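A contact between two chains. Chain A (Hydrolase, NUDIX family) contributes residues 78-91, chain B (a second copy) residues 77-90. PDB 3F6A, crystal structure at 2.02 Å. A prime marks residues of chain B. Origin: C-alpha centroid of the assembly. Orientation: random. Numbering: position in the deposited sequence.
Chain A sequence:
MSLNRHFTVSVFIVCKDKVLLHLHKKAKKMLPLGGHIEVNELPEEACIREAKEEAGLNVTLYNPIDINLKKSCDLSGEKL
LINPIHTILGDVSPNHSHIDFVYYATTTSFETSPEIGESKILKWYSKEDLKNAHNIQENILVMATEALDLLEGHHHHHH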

# COMPACT_ATOMS: atom_id res chain seq x y z
N GLU A 78 -3.46 8.81 15.84
CA GLU A 78 -3.39 8.45 14.42
C GLU A 78 -4.43 7.39 14.09
O GLU A 78 -5.13 6.90 14.97
N LYS A 79 -4.55 7.05 12.81
CA LYS A 79 -5.52 6.04 12.41
C LYS A 79 -4.96 5.04 11.40
O LYS A 79 -4.44 5.42 10.36
N LEU A 80 -5.08 3.77 11.74
CA LEU A 80 -4.61 2.69 10.89
C LEU A 80 -5.64 2.51 9.78
O LEU A 80 -6.81 2.20 10.05
N LEU A 81 -5.21 2.71 8.54
CA LEU A 81 -6.11 2.60 7.40
C LEU A 81 -6.08 1.21 6.79
O LEU A 81 -5.23 0.39 7.13
N ILE A 82 -7.02 0.94 5.89
CA ILE A 82 -7.05 -0.35 5.21
C ILE A 82 -5.90 -0.34 4.21
O ILE A 82 -5.75 0.59 3.42
N ASN A 83 -5.08 -1.38 4.28
CA ASN A 83 -3.90 -1.50 3.42
C ASN A 83 -4.27 -2.18 2.10
O ASN A 83 -5.13 -3.05 2.06
N PRO A 84 -3.62 -1.78 0.98
CA PRO A 84 -3.94 -2.42 -0.30
C PRO A 84 -3.45 -3.86 -0.29
O PRO A 84 -2.58 -4.21 0.50
N ILE A 85 -4.01 -4.69 -1.16
CA ILE A 85 -3.62 -6.09 -1.27
C ILE A 85 -2.33 -6.15 -2.08
O ILE A 85 -1.42 -6.92 -1.78
N HIS A 86 -2.27 -5.33 -3.11
CA HIS A 86 -1.10 -5.26 -3.98
C HIS A 86 -0.87 -3.82 -4.42
O HIS A 86 -1.79 -3.00 -4.38
N THR A 87 0.35 -3.55 -4.86
CA THR A 87 0.72 -2.23 -5.35
C THR A 87 1.38 -2.45 -6.71
O THR A 87 2.40 -3.15 -6.83
N ILE A 88 0.80 -1.85 -7.74
CA ILE A 88 1.30 -2.00 -9.10
C ILE A 88 1.62 -0.69 -9.81
O ILE A 88 0.94 0.33 -9.62
N LEU A 89 2.67 -0.71 -10.63
CA LEU A 89 3.06 0.48 -11.39
C LEU A 89 2.47 0.37 -12.80
O LEU A 89 2.80 -0.56 -13.56
N GLY A 90 1.60 1.32 -13.13
CA GLY A 90 0.95 1.35 -14.43
C GLY A 90 1.53 2.41 -15.34
O GLY A 90 2.08 3.42 -14.89
N ASP A 91 1.39 2.18 -16.64
CA ASP A 91 1.96 3.08 -17.64
C ASP A 91 0.89 3.61 -18.58
O ASP A 91 1.10 4.59 -19.29
N GLY B 77 2.76 -5.55 -19.20
CA GLY B 77 3.37 -4.24 -19.35
C GLY B 77 3.36 -3.41 -18.08
O GLY B 77 3.56 -2.20 -18.12
N GLU B 78 3.11 -4.06 -16.95
CA GLU B 78 3.10 -3.36 -15.67
C GLU B 78 4.11 -4.00 -14.74
O GLU B 78 4.70 -5.03 -15.07
N LYS B 79 4.30 -3.39 -13.58
CA LYS B 79 5.25 -3.91 -12.60
C LYS B 79 4.62 -4.12 -11.24
O LYS B 79 3.86 -3.27 -10.76
N LEU B 80 4.93 -5.25 -10.62
CA LEU B 80 4.42 -5.54 -9.28
C LEU B 80 5.42 -4.89 -8.34
O LEU B 80 6.61 -5.23 -8.34
N LEU B 81 4.96 -3.94 -7.54
CA LEU B 81 5.85 -3.25 -6.62
C LEU B 81 5.79 -3.85 -5.22
O LEU B 81 5.03 -4.77 -4.96
N ILE B 82 6.62 -3.32 -4.33
CA ILE B 82 6.66 -3.76 -2.95
C ILE B 82 5.45 -3.12 -2.27
O ILE B 82 5.28 -1.90 -2.32
N ASN B 83 4.61 -3.94 -1.64
CA ASN B 83 3.41 -3.44 -0.97
C ASN B 83 3.76 -2.86 0.40
O ASN B 83 4.61 -3.41 1.12
N PRO B 84 3.12 -1.75 0.79
CA PRO B 84 3.45 -1.20 2.11
C PRO B 84 3.01 -2.25 3.13
O PRO B 84 2.15 -3.06 2.83
N ILE B 85 3.62 -2.26 4.31
CA ILE B 85 3.21 -3.22 5.33
C ILE B 85 1.94 -2.69 5.97
O ILE B 85 1.04 -3.45 6.34
N HIS B 86 1.87 -1.37 6.12
CA HIS B 86 0.70 -0.72 6.70
C HIS B 86 0.54 0.65 6.08
O HIS B 86 1.49 1.19 5.51
N THR B 87 -0.65 1.22 6.20
CA THR B 87 -0.91 2.56 5.70
C THR B 87 -1.54 3.30 6.87
O THR B 87 -2.56 2.88 7.41
N ILE B 88 -0.92 4.41 7.26
CA ILE B 88 -1.42 5.16 8.40
C ILE B 88 -1.68 6.64 8.15
O ILE B 88 -0.94 7.29 7.41
N LEU B 89 -2.74 7.15 8.76
CA LEU B 89 -3.08 8.56 8.66
C LEU B 89 -2.55 9.21 9.94
O LEU B 89 -2.99 8.88 11.03
N GLY B 90 -1.60 10.13 9.80
CA GLY B 90 -1.06 10.77 10.98
C GLY B 90 -0.42 12.12 10.73
O GLY B 90 -0.61 12.71 9.67

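The two stretches meet as two antiparallel ladders, so most contacts occur twice. Together they bury 1214 Å² of surface.

The prolines lie near the middle, with Pro84 CG 4.2 Å from Pro84′ CD. Both project sideways. Farther along each ladder, side chains sort onto the two faces of the sheet. One face carries Leu80 and Ile88′, and equally Ile88 and Leu80′. Leu80 is t,p and Ile88′ is m,t; Leu80 CD1 sits 3.9 Å from Ile88′ CG1. In the matching pair, Ile88 CG1 is 4.1 Å from Leu80′ CD1. The leucine ends bend nearer to the partner stretch than their CA-to-CB bonds suggest. Each leucine also approaches a histidine: Leu80 CD1 is 4.2 Å from His86′ CB. Both histidines are chi1 m, and the NE2 of each is hydrogen-bonded elsewhere in the structure.

Leu81 and Leu89 pack on the other face. Leu81 and Leu81′ are both m,t, while Leu89 and Leu89′ are t,p. Leu89 CB lies 3.7 Å from Leu81′ CD1, and Leu81 CD1 lies 4.1 Å from Leu89′ CB. Leu81 CD1 also reaches Thr87′ CG2, at 3.8 Å.

Backbone hydrogen bonds hold this packing in register. Leu89 N donates to Lys79′ O at 2.8 Å, and Lys79′ N returns a bond to Leu89 O at 3.2 Å. The matching pair is Leu89′ N to Lys79 O at 2.9 Å and Lys79 N to Leu89′ O at 3.0 Å. Nearer the middle, Leu81 N donates to Thr87′ O at 2.9 Å and Leu81′ N to Thr87 O at 2.8 Å. Here a water completes each link. Water 1 donates to Leu81 O (2.7 Å from its O) and accepts from Thr87′ N (its O at 2.8 Å). Water 2 does the same for Leu81′ O (2.7 Å from its O) and Thr87 N (2.9 Å from its O).

Thr87 and Thr87′ are both m and deeply covered. Asn83 (chi1 t) starts sideways, but its end turns in to the threonine: its ND2 is modelled 2.6 Å from Thr87′ OG1. The amide orientation is uncertain, so the partners remain open.

At the outer ends, Glu78 and Glu78′ (m,t) lie over the glycines. Glu78 CB is 3.4 Å from Leu89′ O, and its OE2 is 3.7 Å from Gly90′ CA. A CB on Gly90′ would clash with that OE2. The lysines start on the Leu89 face, but their ends lead away; Lys79 is fully extended beyond an m chi1, whereas Lys79′ begins m,m.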

# COMPACT_ATOMS: atom_id res chain seq x y z
CB GLU A 78 -1.99 7.92 14.09
CG GLU A 78 -0.87 8.92 14.32
CD GLU A 78 0.50 8.33 14.04
OE1 GLU A 78 0.85 7.32 14.69
OE2 GLU A 78 1.23 8.87 13.19
CB LYS A 79 -6.78 6.70 11.84
CG LYS A 79 -7.59 7.47 12.89
CD LYS A 79 -8.91 7.99 12.34
CE LYS A 79 -9.69 8.72 13.43
NZ LYS A 79 -11.00 9.25 12.95
CB LEU A 80 -4.47 1.40 11.69
CG LEU A 80 -3.97 0.18 10.91
CD1 LEU A 80 -2.51 0.39 10.50
CD2 LEU A 80 -4.10 -1.07 11.77
CB LEU A 81 -5.70 3.62 6.34
CG LEU A 81 -5.58 5.07 6.81
CD1 LEU A 81 -5.07 5.93 5.66
CD2 LEU A 81 -6.92 5.57 7.32
CB ILE A 82 -8.41 -0.58 4.49
CG1 ILE A 82 -8.25 -1.60 3.36
CG2 ILE A 82 -8.95 0.70 3.95
CD1 ILE A 82 -7.92 -2.99 3.84
CB ASN A 83 -2.85 -2.33 4.17
CG ASN A 83 -1.43 -2.03 3.72
OD1 ASN A 83 -0.63 -2.94 3.49
ND2 ASN A 83 -1.11 -0.74 3.62
CB PRO A 84 -3.17 -1.56 -1.31
CG PRO A 84 -2.00 -1.05 -0.51
CD PRO A 84 -2.65 -0.69 0.81
CB ILE A 85 -4.68 -6.94 -2.02
CG1 ILE A 85 -6.05 -6.80 -1.36
CG2 ILE A 85 -4.25 -8.41 -2.02
CD1 ILE A 85 -6.13 -7.34 0.05
CB HIS A 86 -1.30 -6.12 -5.23
CG HIS A 86 -1.40 -7.58 -4.96
ND1 HIS A 86 -0.40 -8.30 -4.34
CD2 HIS A 86 -2.37 -8.48 -5.27
CE1 HIS A 86 -0.75 -9.57 -4.27
NE2 HIS A 86 -1.94 -9.71 -4.84
CB THR A 87 1.70 -1.53 -4.40
OG1 THR A 87 1.06 -1.30 -3.14
CG2 THR A 87 2.15 -0.20 -4.97
CB ILE A 88 0.28 -2.79 -9.95
CG1 ILE A 88 0.09 -4.18 -9.34
CG2 ILE A 88 0.74 -2.88 -11.40
CD1 ILE A 88 -0.99 -5.01 -10.02
CB LEU A 89 4.58 0.60 -11.46
CG LEU A 89 5.12 1.82 -12.23
CD1 LEU A 89 4.68 3.11 -11.56
CD2 LEU A 89 6.65 1.74 -12.30
CB ASP A 91 3.01 2.31 -18.44
CG ASP A 91 4.17 3.18 -18.87
OD1 ASP A 91 4.63 4.00 -18.05
OD2 ASP A 91 4.64 3.01 -20.01
CB GLU B 78 1.71 -3.42 -15.03
CG GLU B 78 0.62 -2.83 -15.90
CD GLU B 78 -0.66 -2.61 -15.14
OE1 GLU B 78 -1.25 -3.61 -14.66
OE2 GLU B 78 -1.08 -1.44 -15.01
CB LYS B 79 6.44 -2.95 -12.45
CG LYS B 79 7.07 -2.53 -13.75
CD LYS B 79 7.69 -3.71 -14.50
CE LYS B 79 8.46 -3.21 -15.71
NZ LYS B 79 9.48 -2.20 -15.28
CB LEU B 80 4.36 -7.04 -9.03
CG LEU B 80 3.86 -7.48 -7.65
CD1 LEU B 80 2.46 -6.94 -7.40
CD2 LEU B 80 3.88 -9.00 -7.56
CB LEU B 81 5.48 -1.76 -6.56
CG LEU B 81 5.48 -1.01 -7.89
CD1 LEU B 81 4.80 0.35 -7.73
CD2 LEU B 81 6.92 -0.84 -8.38
CB ILE B 82 7.94 -3.29 -2.24
CG1 ILE B 82 9.17 -3.81 -3.00
CG2 ILE B 82 7.96 -3.79 -0.80
CD1 ILE B 82 10.48 -3.24 -2.50
CB ASN B 83 2.42 -4.60 -0.78
CG ASN B 83 0.98 -4.13 -0.64
OD1 ASN B 83 0.27 -4.53 0.28
ND2 ASN B 83 0.55 -3.29 -1.56
CB PRO B 84 2.57 0.06 2.19
CG PRO B 84 2.34 0.43 0.73
CD PRO B 84 2.13 -0.92 0.09
CB ILE B 85 4.27 -3.39 6.45
CG1 ILE B 85 5.60 -3.86 5.86
CG2 ILE B 85 3.76 -4.42 7.46
CD1 ILE B 85 5.57 -5.25 5.28
CB HIS B 86 0.85 -0.52 8.21
CG HIS B 86 0.94 -1.78 9.01
ND1 HIS B 86 -0.06 -2.73 9.01
CD2 HIS B 86 1.88 -2.22 9.88
CE1 HIS B 86 0.26 -3.70 9.85
NE2 HIS B 86 1.43 -3.41 10.39
CB THR B 87 -1.87 2.54 4.50
OG1 THR B 87 -1.25 1.85 3.41
CG2 THR B 87 -2.18 3.96 4.06
CB ILE B 88 -0.43 5.04 9.57
CG1 ILE B 88 -0.27 3.57 9.96
CG2 ILE B 88 -0.90 5.89 10.76
CD1 ILE B 88 0.90 3.29 10.88
CB LEU B 89 -4.59 8.75 8.58
CG LEU B 89 -5.08 10.20 8.56
CD1 LEU B 89 -4.59 10.89 7.30
CD2 LEU B 89 -6.59 10.25 8.62
O HOH W 1 -2.71 -0.46 7.04
O HOH W 2 2.55 -5.32 -4.12